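L-talarate/galactarate dehydratase (Salmonella typhimurium, PDB 2PP0) catalyses the magnesium-dependent dehydration of L-talarate and galactarate to 5-keto-4-deoxy-D-glucarate, and the competing epimerisation of L-talarate to galactarate. Local coordinates at residues 110-115 against 308-313; 296-301 against 312-317; 64-69 against 378-383. All coordinates share one frame; numbering follows the deposited sequence.

Overall arrangement
From the N terminus, strand 57-69 of the antiparallel sheet in the N-terminal domain supplies the first half of contact 3, and helix 108-118 of the same domain the first half of contact 1. Parallel barrel strands follow. Residues 296-301 lead, through the short helix 302-305, to helix 308-320, where contact 1 closes a loop of nearly 200 residues and contact 2 a short one. These two share Leu312 and Lys313 and touch where Phe311 packs on Pro300. Contact 3 closes last, at 378-383, and encloses both. Contacts 1 and 3 tie the N-terminal domain to later parts of the chain, while contact 2 stays within the barrel domain, joining strand 297-298 and its following loop to an outer helix.

Contact 1: 110-115 against 308-313; sequences KIYTKL and ISPFLK
Tyr112 reaches from residues 110-115 of helix 108-118 to the start of helix 308-320 and makes every contact there, against Pro310 and Ser309. The contact is small and lies at the surface. Its tight part is the outer ring: CE1 of Tyr112 lies 4.0 Å from CD of Pro310, and the phenol OH lies 4.0 Å from CG of the same residue. The two side chains cross at about a right angle, with the pyrrolidine CD and CG meeting the outer end of the phenol. Nearer the root of the side chain the fit slackens, with Tyr112 CD1 4.4 Å from Ser309 CB. CG of Tyr112 stands anti to the backbone N (chi1 -152°), which extends the ring out from its helix across a backbone gap of 8.7 Å between Tyr112 CA and Ser309 CA. The helices belong to different domains of the enolase-superfamily fold: 108-118 to the N-terminal capping domain, 308-320 to the outer layer of the (beta/alpha) barrel. No hydrogen bond joins the two segments directly. The phenol OH is instead bonded to the backbone O of Gly306, just ahead of the barrel helix, fixing the far end of the ring. Ser309 OG turns to Asp136 and Trp140 of helix 127-146, whose Ile132 and Asp136 also pack on the tyrosine. Away from the tyrosine the contact is loose: none of the lysines enters it. Lys114 forms a salt bridge with Glu103, exposed Lys313 makes a cation-pi contact with Phe283, and Lys110 lies against Ala157 of the second subunit.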
loop_
_atom_site.group_PDB
_atom_site.type_symbol
_atom_site.label_atom_id
_atom_site.label_comp_id
_atom_site.label_asym_id
_atom_site.label_seq_id
_atom_site.Cartn_x
_atom_site.Cartn_y
_atom_site.Cartn_z
ATOM N N LYS B 110 11.115 3.913 5.489
ATOM C CA LYS B 110 12.010 4.299 6.569
ATOM C C LYS B 110 13.177 5.099 5.994
ATOM O O LYS B 110 13.583 6.117 6.562
ATOM C CB LYS B 110 12.517 3.055 7.298
ATOM C CG LYS B 110 13.264 3.344 8.588
ATOM C CD LYS B 110 13.759 2.047 9.219
ATOM C CE LYS B 110 14.477 2.303 10.528
ATOM N NZ LYS B 110 14.822 1.029 11.219
ATOM N N ILE B 111 13.699 4.646 4.857
ATOM C CA ILE B 111 14.807 5.327 4.190
ATOM C C ILE B 111 14.328 6.660 3.610
ATOM O O ILE B 111 15.021 7.675 3.692
ATOM C CB ILE B 111 15.382 4.457 3.048
ATOM C CG1 ILE B 111 16.107 3.244 3.636
ATOM C CG2 ILE B 111 16.345 5.263 2.202
ATOM C CD1 ILE B 111 16.529 2.219 2.591
ATOM N N TYR B 112 13.143 6.644 3.010
ATOM C CA TYR B 112 12.561 7.849 2.431
ATOM C C TYR B 112 12.523 8.931 3.514
ATOM O O TYR B 112 12.979 10.050 3.305
ATOM C CB TYR B 112 11.139 7.559 1.945
ATOM C CG TYR B 112 10.693 8.434 0.804
ATOM C CD1 TYR B 112 10.505 7.900 -0.468
ATOM C CD2 TYR B 112 10.473 9.800 0.990
ATOM C CE1 TYR B 112 10.107 8.699 -1.529
ATOM C CE2 TYR B 112 10.079 10.610 -0.065
ATOM C CZ TYR B 112 9.898 10.058 -1.319
ATOM O OH TYR B 112 9.525 10.860 -2.371
ATOM N N THR B 113 11.977 8.581 4.675
ATOM C CA THR B 113 11.880 9.510 5.799
ATOM C C THR B 113 13.250 10.041 6.228
ATOM O O THR B 113 13.391 11.225 6.553
ATOM C CB THR B 113 11.176 8.833 6.993
ATOM O OG1 THR B 113 9.812 8.569 6.637
ATOM C CG2 THR B 113 11.205 9.727 8.226
ATOM N N LYS B 114 14.261 9.176 6.229
ATOM C CA LYS B 114 15.610 9.597 6.604
ATOM C C LYS B 114 16.145 10.595 5.587
ATOM O O LYS B 114 16.839 11.543 5.946
ATOM C CB LYS B 114 16.561 8.397 6.667
ATOM C CG LYS B 114 18.007 8.782 6.946
ATOM C CD LYS B 114 18.921 7.565 6.982
ATOM C CE LYS B 114 20.351 7.951 7.360
ATOM N NZ LYS B 114 21.253 6.761 7.332
ATOM N N LEU B 115 15.827 10.373 4.314
ATOM C CA LEU B 115 16.275 11.259 3.252
ATOM C C LEU B 115 15.567 12.612 3.339
ATOM O O LEU B 115 16.148 13.643 3.003
ATOM C CB LEU B 115 16.020 10.625 1.884
ATOM C CG LEU B 115 16.821 9.350 1.595
ATOM C CD1 LEU B 115 16.460 8.819 0.220
ATOM C CD2 LEU B 115 18.316 9.660 1.682
ATOM N N ILE B 308 7.931 5.727 -6.536
ATOM C CA ILE B 308 6.855 4.740 -6.496
ATOM C C ILE B 308 6.081 4.805 -5.176
ATOM O O ILE B 308 4.856 4.707 -5.165
ATOM C CB ILE B 308 7.424 3.303 -6.710
ATOM C CG1 ILE B 308 7.873 3.144 -8.168
ATOM C CG2 ILE B 308 6.380 2.249 -6.344
ATOM C CD1 ILE B 308 8.727 1.909 -8.426
ATOM N N SER B 309 6.786 4.990 -4.067
ATOM C CA SER B 309 6.127 5.045 -2.762
ATOM C C SER B 309 4.980 6.067 -2.706
ATOM O O SER B 309 3.857 5.721 -2.328
ATOM C CB SER B 309 7.161 5.324 -1.672
ATOM O OG SER B 309 8.163 4.313 -1.688
ATOM N N PRO B 310 5.244 7.339 -3.064
ATOM C CA PRO B 310 4.137 8.303 -3.016
ATOM C C PRO B 310 3.117 8.060 -4.140
ATOM O O PRO B 310 1.934 8.360 -3.986
ATOM C CB PRO B 310 4.846 9.661 -3.136
ATOM C CG PRO B 310 6.122 9.329 -3.879
ATOM C CD PRO B 310 6.537 8.030 -3.230
ATOM N N PHE B 311 3.577 7.513 -5.264
ATOM C CA PHE B 311 2.681 7.228 -6.383
ATOM C C PHE B 311 1.645 6.188 -5.935
ATOM O O PHE B 311 0.473 6.247 -6.328
ATOM C CB PHE B 311 3.485 6.703 -7.584
ATOM C CG PHE B 311 2.669 6.511 -8.839
ATOM C CD1 PHE B 311 2.830 7.361 -9.929
ATOM C CD2 PHE B 311 1.746 5.467 -8.938
ATOM C CE1 PHE B 311 2.087 7.175 -11.100
ATOM C CE2 PHE B 311 0.998 5.273 -10.100
ATOM C CZ PHE B 311 1.167 6.125 -11.184
ATOM N N LEU B 312 2.074 5.239 -5.106
ATOM C CA LEU B 312 1.164 4.206 -4.615
ATOM C C LEU B 312 0.061 4.815 -3.746
ATOM O O LEU B 312 -1.103 4.440 -3.869
ATOM C CB LEU B 312 1.929 3.139 -3.819
ATOM C CG LEU B 312 2.912 2.269 -4.614
ATOM C CD1 LEU B 312 3.655 1.331 -3.683
ATOM C CD2 LEU B 312 2.162 1.478 -5.669
ATOM N N LYS B 313 0.420 5.750 -2.871
ATOM C CA LYS B 313 -0.586 6.377 -2.015
ATOM C C LYS B 313 -1.551 7.191 -2.864
ATOM O O LYS B 313 -2.736 7.295 -2.551
ATOM C CB LYS B 313 0.068 7.280 -0.971
ATOM C CG LYS B 313 0.914 6.535 0.049
ATOM C CD LYS B 313 1.149 7.394 1.293
ATOM C CE LYS B 313 1.766 8.749 0.958
ATOM N NZ LYS B 313 1.839 9.648 2.159
#

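Contact 2: 296-301 against 312-317; sequences DFVQPD and LKIMDL
Pro300 and Ile314 lie alongside each other with their side chains running in opposite directions, so that the flank of the pyrrolidine faces a branch of the isoleucine. That branch is the methyl CG2, 4.0 Å from Pro300 CB and 4.1 Å from Pro300 CG. The same methyl meets Val298, whose CG1 approaches it to 4.3 Å, so one carbon of the helix is shared by Val298 of the strand and Pro300 just beyond it. The branching at CB explains this: CG2 is anti to the backbone N, while CG1 lies beside that nitrogen (chi1 -68°), and Ile314 CD1 runs up beside the same ring, 4.3 Å from Pro300 CB. Ile314 also touches Phe283 and His286 of helix 283-291, and His286 reaches Pro300 as well. All three touching residues are buried, and the contact is wholly apolar. Backbones pass closest at Pro300 and Ile314, 7.6 Å between CA atoms. Gln299 and Asp301, on either side of Pro300 in sequence, point their CB atoms away from the helix. Gln299 NE2 is bonded to the magnesium ligand Glu252, which it probably steadies. Asp301 OD2 is hydrogen-bonded to Tyr80 OH and His328 ND1, while OD1 caps the N of Arg304 at the start of the next short helix. Strand 297-298, helix 308-320 and the parallel neighbour strand 324-325 form a beta-alpha-beta unit of the barrel, the helix packed on the strand and the loop after it, which carries Asp301, partner of catalytic His328 in the His-Asp pair of mandelate racemase relatives.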
loop_
_atom_site.group_PDB
_atom_site.type_symbol
_atom_site.label_atom_id
_atom_site.label_comp_id
_atom_site.label_asym_id
_atom_site.label_seq_id
_atom_site.Cartn_x
_atom_site.Cartn_y
_atom_site.Cartn_z
ATOM N N ASP B 296 -11.739 13.205 -13.734
ATOM C CA ASP B 296 -12.245 11.844 -13.891
ATOM C C ASP B 296 -11.067 10.875 -14.001
ATOM O O ASP B 296 -11.154 9.715 -13.582
ATOM C CB ASP B 296 -13.121 11.781 -15.145
ATOM C CG ASP B 296 -14.273 12.772 -15.089
ATOM O OD1 ASP B 296 -15.188 12.563 -14.268
ATOM O OD2 ASP B 296 -14.255 13.763 -15.851
ATOM N N PHE B 297 -9.972 11.358 -14.583
ATOM C CA PHE B 297 -8.740 10.580 -14.722
ATOM C C PHE B 297 -7.655 11.301 -13.931
ATOM O O PHE B 297 -7.488 12.518 -14.065
ATOM C CB PHE B 297 -8.270 10.497 -16.184
ATOM C CG PHE B 297 -9.002 9.483 -17.019
ATOM C CD1 PHE B 297 -10.249 9.772 -17.564
ATOM C CD2 PHE B 297 -8.429 8.237 -17.275
ATOM C CE1 PHE B 297 -10.916 8.837 -18.354
ATOM C CE2 PHE B 297 -9.086 7.295 -18.064
ATOM C CZ PHE B 297 -10.332 7.595 -18.605
ATOM N N VAL B 298 -6.929 10.561 -13.102
ATOM C CA VAL B 298 -5.843 11.133 -12.317
ATOM C C VAL B 298 -4.551 10.740 -13.025
ATOM O O VAL B 298 -4.312 9.554 -13.283
ATOM C CB VAL B 298 -5.852 10.587 -10.873
ATOM C CG1 VAL B 298 -4.667 11.130 -10.093
ATOM C CG2 VAL B 298 -7.160 10.980 -10.188
ATOM N N GLN B 299 -3.719 11.731 -13.339
ATOM C CA GLN B 299 -2.479 11.475 -14.060
ATOM C C GLN B 299 -1.199 11.795 -13.299
ATOM O O GLN B 299 -0.537 12.809 -13.558
ATOM C CB GLN B 299 -2.502 12.244 -15.375
ATOM C CG GLN B 299 -3.713 11.897 -16.218
ATOM C CD GLN B 299 -3.804 12.726 -17.472
ATOM O OE1 GLN B 299 -3.996 13.945 -17.412
ATOM N NE2 GLN B 299 -3.661 12.076 -18.622
ATOM N N PRO B 300 -0.825 10.926 -12.351
ATOM C CA PRO B 300 0.394 11.179 -11.593
ATOM C C PRO B 300 1.626 10.744 -12.386
ATOM O O PRO B 300 1.527 10.005 -13.369
ATOM C CB PRO B 300 0.172 10.383 -10.313
ATOM C CG PRO B 300 -0.603 9.187 -10.799
ATOM C CD PRO B 300 -1.543 9.737 -11.846
ATOM N N ASP B 301 2.782 11.233 -11.952
ATOM C CA ASP B 301 4.061 10.960 -12.595
ATOM C C ASP B 301 4.969 10.527 -11.447
ATOM O O ASP B 301 5.317 11.341 -10.599
ATOM C CB ASP B 301 4.553 12.265 -13.239
ATOM C CG ASP B 301 5.874 12.115 -13.965
ATOM O OD1 ASP B 301 6.842 11.635 -13.348
ATOM O OD2 ASP B 301 5.942 12.502 -15.154
ATOM N N LEU B 312 2.074 5.239 -5.106
ATOM C CA LEU B 312 1.164 4.206 -4.615
ATOM C C LEU B 312 0.061 4.815 -3.746
ATOM O O LEU B 312 -1.103 4.440 -3.869
ATOM C CB LEU B 312 1.929 3.139 -3.819
ATOM C CG LEU B 312 2.912 2.269 -4.614
ATOM C CD1 LEU B 312 3.655 1.331 -3.683
ATOM C CD2 LEU B 312 2.162 1.478 -5.669
ATOM N N LYS B 313 0.420 5.750 -2.871
ATOM C CA LYS B 313 -0.586 6.377 -2.015
ATOM C C LYS B 313 -1.551 7.191 -2.864
ATOM O O LYS B 313 -2.736 7.295 -2.551
ATOM C CB LYS B 313 0.068 7.280 -0.971
ATOM C CG LYS B 313 0.914 6.535 0.049
ATOM C CD LYS B 313 1.149 7.394 1.293
ATOM C CE LYS B 313 1.766 8.749 0.958
ATOM N NZ LYS B 313 1.839 9.648 2.159
ATOM N N ILE B 314 -1.038 7.774 -3.941
ATOM C CA ILE B 314 -1.873 8.562 -4.835
ATOM C C ILE B 314 -2.879 7.631 -5.512
ATOM O O ILE B 314 -4.073 7.931 -5.582
ATOM C CB ILE B 314 -1.013 9.286 -5.897
ATOM C CG1 ILE B 314 -0.162 10.359 -5.214
ATOM C CG2 ILE B 314 -1.910 9.911 -6.971
ATOM C CD1 ILE B 314 0.921 10.937 -6.099
ATOM N N MET B 315 -2.391 6.492 -5.996
ATOM C CA MET B 315 -3.243 5.499 -6.650
ATOM C C MET B 315 -4.359 5.028 -5.740
ATOM O O MET B 315 -5.507 4.904 -6.165
ATOM C CB MET B 315 -2.441 4.262 -7.054
ATOM C CG MET B 315 -1.871 4.282 -8.445
ATOM S SD MET B 315 -1.207 2.630 -8.806
ATOM C CE MET B 315 -0.057 2.548 -7.695
ATOM N N ASP B 316 -4.011 4.728 -4.495
ATOM C CA ASP B 316 -4.998 4.261 -3.531
ATOM C C ASP B 316 -6.062 5.320 -3.280
ATOM O O ASP B 316 -7.245 5.003 -3.128
ATOM C CB ASP B 316 -4.317 3.876 -2.213
ATOM C CG ASP B 316 -3.340 2.718 -2.381
ATOM O OD1 ASP B 316 -3.461 1.988 -3.387
ATOM O OD2 ASP B 316 -2.463 2.530 -1.511
ATOM N N LEU B 317 -5.646 6.581 -3.237
ATOM C CA LEU B 317 -6.595 7.669 -3.009
ATOM C C LEU B 317 -7.519 7.832 -4.210
ATOM O O LEU B 317 -8.738 7.945 -4.059
ATOM C CB LEU B 317 -5.849 8.983 -2.743
ATOM C CG LEU B 317 -6.737 10.203 -2.468
ATOM C CD1 LEU B 317 -7.630 9.933 -1.258
ATOM C CD2 LEU B 317 -5.859 11.434 -2.213
#

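Contact 3: 64-69 against 378-383; sequences IAEIRS and FTLSEQ
Leu380 sets CD1 against both Ile64 and Glu66, two residues on the same face of strand 57-69, and CD2 against Ile64. This strand lies inside the antiparallel sheet of the capping domain characteristic of the enolase superfamily, and 378-383 is part of the C-terminal run that leads back to that sheet. The first shell is a short array of carbons: Ile64 CG2 is 3.8 Å from Leu380 CD1, and Ile64 CD1 is 4.0 Å from Leu380 CD2, the two side chains sliding past each other in opposite directions. Glu66 meets the same CD1 methyl from a direction roughly at right angles to Ile64, its chain extended beyond CG, and lays its flat carboxylate over that methyl, with CD 3.7 Å from Leu380 CD1. Val76 of the adjoining strand 74-81 touches both Ile64 and Leu380 and widens the apolar patch. In the next shell, a salt bridge joins Glu66 OE2 to Arg385 NH1 of the helix after Leu380, and probably offsets the cost of a carboxylate laid on a methyl. The start of that helix is set by Ser381, the N-cap, whose OG accepts the N-H of Ala384 and is also bonded to the backbone O of Pro355. On the strand side, backbone bonds of Ile64 to Ser34 and of Glu66 to Lys32 hold the two residues in the sheet, while Ala65 and Ile67 face helix 127-146. Across the carboxylate the fit is slightly uneven: Leu380 CD1 stands 3.7 Å from Glu66 OE2 but 4.0 Å from Glu66 OE1.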
loop_
_atom_site.group_PDB
_atom_site.type_symbol
_atom_site.label_atom_id
_atom_site.label_comp_id
_atom_site.label_asym_id
_atom_site.label_seq_id
_atom_site.Cartn_x
_atom_site.Cartn_y
_atom_site.Cartn_z
ATOM N N ILE B 64 19.835 9.163 -12.848
ATOM C CA ILE B 64 19.804 7.733 -12.573
ATOM C C ILE B 64 20.455 7.375 -11.250
ATOM O O ILE B 64 21.452 7.976 -10.850
ATOM C CB ILE B 64 20.550 6.963 -13.685
ATOM C CG1 ILE B 64 20.036 7.406 -15.048
ATOM C CG2 ILE B 64 20.360 5.460 -13.517
ATOM C CD1 ILE B 64 20.897 6.925 -16.200
ATOM N N ALA B 65 19.878 6.393 -10.567
ATOM C CA ALA B 65 20.435 5.911 -9.314
ATOM C C ALA B 65 20.636 4.405 -9.443
ATOM O O ALA B 65 19.773 3.694 -9.964
ATOM C CB ALA B 65 19.501 6.214 -8.149
ATOM N N GLU B 66 21.789 3.932 -8.989
ATOM C CA GLU B 66 22.110 2.508 -9.018
ATOM C C GLU B 66 22.541 2.182 -7.597
ATOM O O GLU B 66 23.400 2.863 -7.035
ATOM C CB GLU B 66 23.245 2.239 -10.004
ATOM C CG GLU B 66 22.903 2.614 -11.435
ATOM C CD GLU B 66 24.099 2.530 -12.360
ATOM O OE1 GLU B 66 24.599 1.406 -12.585
ATOM O OE2 GLU B 66 24.547 3.590 -12.857
ATOM N N ILE B 67 21.918 1.163 -7.011
ATOM C CA ILE B 67 22.200 0.757 -5.640
ATOM C C ILE B 67 22.558 -0.728 -5.588
ATOM O O ILE B 67 21.912 -1.549 -6.240
ATOM C CB ILE B 67 20.957 0.992 -4.731
ATOM C CG1 ILE B 67 20.497 2.452 -4.832
ATOM C CG2 ILE B 67 21.283 0.644 -3.281
ATOM C CD1 ILE B 67 19.212 2.749 -4.040
ATOM N N ARG B 68 23.596 -1.064 -4.828
ATOM C CA ARG B 68 24.022 -2.453 -4.679
ATOM C C ARG B 68 24.103 -2.794 -3.202
ATOM O O ARG B 68 24.605 -2.006 -2.401
ATOM C CB ARG B 68 25.374 -2.680 -5.372
ATOM C CG ARG B 68 25.221 -2.832 -6.874
ATOM C CD ARG B 68 26.543 -2.856 -7.627
ATOM N NE ARG B 68 26.294 -2.937 -9.064
ATOM C CZ ARG B 68 25.843 -4.024 -9.690
ATOM N NH1 ARG B 68 25.601 -5.141 -9.011
ATOM N NH2 ARG B 68 25.603 -3.988 -10.995
ATOM N N SER B 69 23.591 -3.965 -2.841
ATOM C CA SER B 69 23.584 -4.393 -1.445
ATOM C C SER B 69 24.691 -5.393 -1.110
ATOM O O SER B 69 25.278 -6.024 -1.991
ATOM C CB SER B 69 22.233 -5.024 -1.102
ATOM O OG SER B 69 22.079 -6.254 -1.792
ATOM N N PHE B 378 14.483 -3.567 -16.937
ATOM C CA PHE B 378 15.338 -2.825 -17.857
ATOM C C PHE B 378 16.755 -2.720 -17.324
ATOM O O PHE B 378 16.961 -2.639 -16.115
ATOM C CB PHE B 378 14.790 -1.403 -18.065
ATOM C CG PHE B 378 13.501 -1.343 -18.853
ATOM C CD1 PHE B 378 13.500 -1.533 -20.232
ATOM C CD2 PHE B 378 12.293 -1.070 -18.217
ATOM C CE1 PHE B 378 12.318 -1.451 -20.967
ATOM C CE2 PHE B 378 11.102 -0.984 -18.942
ATOM C CZ PHE B 378 11.115 -1.174 -20.320
ATOM N N THR B 379 17.732 -2.736 -18.228
ATOM C CA THR B 379 19.131 -2.583 -17.841
ATOM C C THR B 379 19.662 -1.385 -18.626
ATOM O O THR B 379 19.270 -1.167 -19.770
ATOM C CB THR B 379 19.983 -3.828 -18.178
ATOM O OG1 THR B 379 19.963 -4.058 -19.591
ATOM C CG2 THR B 379 19.446 -5.053 -17.450
ATOM N N LEU B 380 20.531 -0.602 -18.004
ATOM C CA LEU B 380 21.098 0.578 -18.651
ATOM C C LEU B 380 21.972 0.212 -19.845
ATOM O O LEU B 380 22.869 -0.625 -19.740
ATOM C CB LEU B 380 21.913 1.385 -17.644
ATOM C CG LEU B 380 21.108 2.010 -16.500
ATOM C CD1 LEU B 380 22.053 2.633 -15.483
ATOM C CD2 LEU B 380 20.145 3.053 -17.062
ATOM N N SER B 381 21.698 0.850 -20.977
ATOM C CA SER B 381 22.433 0.613 -22.213
ATOM C C SER B 381 23.748 1.376 -22.225
ATOM O O SER B 381 24.002 2.212 -21.357
ATOM C CB SER B 381 21.613 1.090 -23.398
ATOM O OG SER B 381 21.593 2.507 -23.408
ATOM N N GLU B 382 24.575 1.096 -23.230
ATOM C CA GLU B 382 25.858 1.771 -23.369
ATOM C C GLU B 382 25.594 3.227 -23.731
ATOM O O GLU B 382 26.326 4.119 -23.307
ATOM C CB GLU B 382 26.701 1.093 -24.459
ATOM C CG GLU B 382 28.029 1.776 -24.765
ATOM C CD GLU B 382 28.870 2.027 -23.525
ATOM O OE1 GLU B 382 28.910 1.150 -22.637
ATOM O OE2 GLU B 382 29.506 3.101 -23.447
ATOM N N GLN B 383 24.536 3.459 -24.502
ATOM C CA GLN B 383 24.164 4.806 -24.919
ATOM C C GLN B 383 23.842 5.710 -23.723
ATOM O O GLN B 383 24.101 6.916 -23.763
ATOM C CB GLN B 383 22.955 4.756 -25.853
ATOM C CG GLN B 383 22.606 6.105 -26.457
ATOM C CD GLN B 383 23.743 6.670 -27.286
ATOM O OE1 GLN B 383 24.150 6.073 -28.280
ATOM N NE2 GLN B 383 24.265 7.824 -26.877
#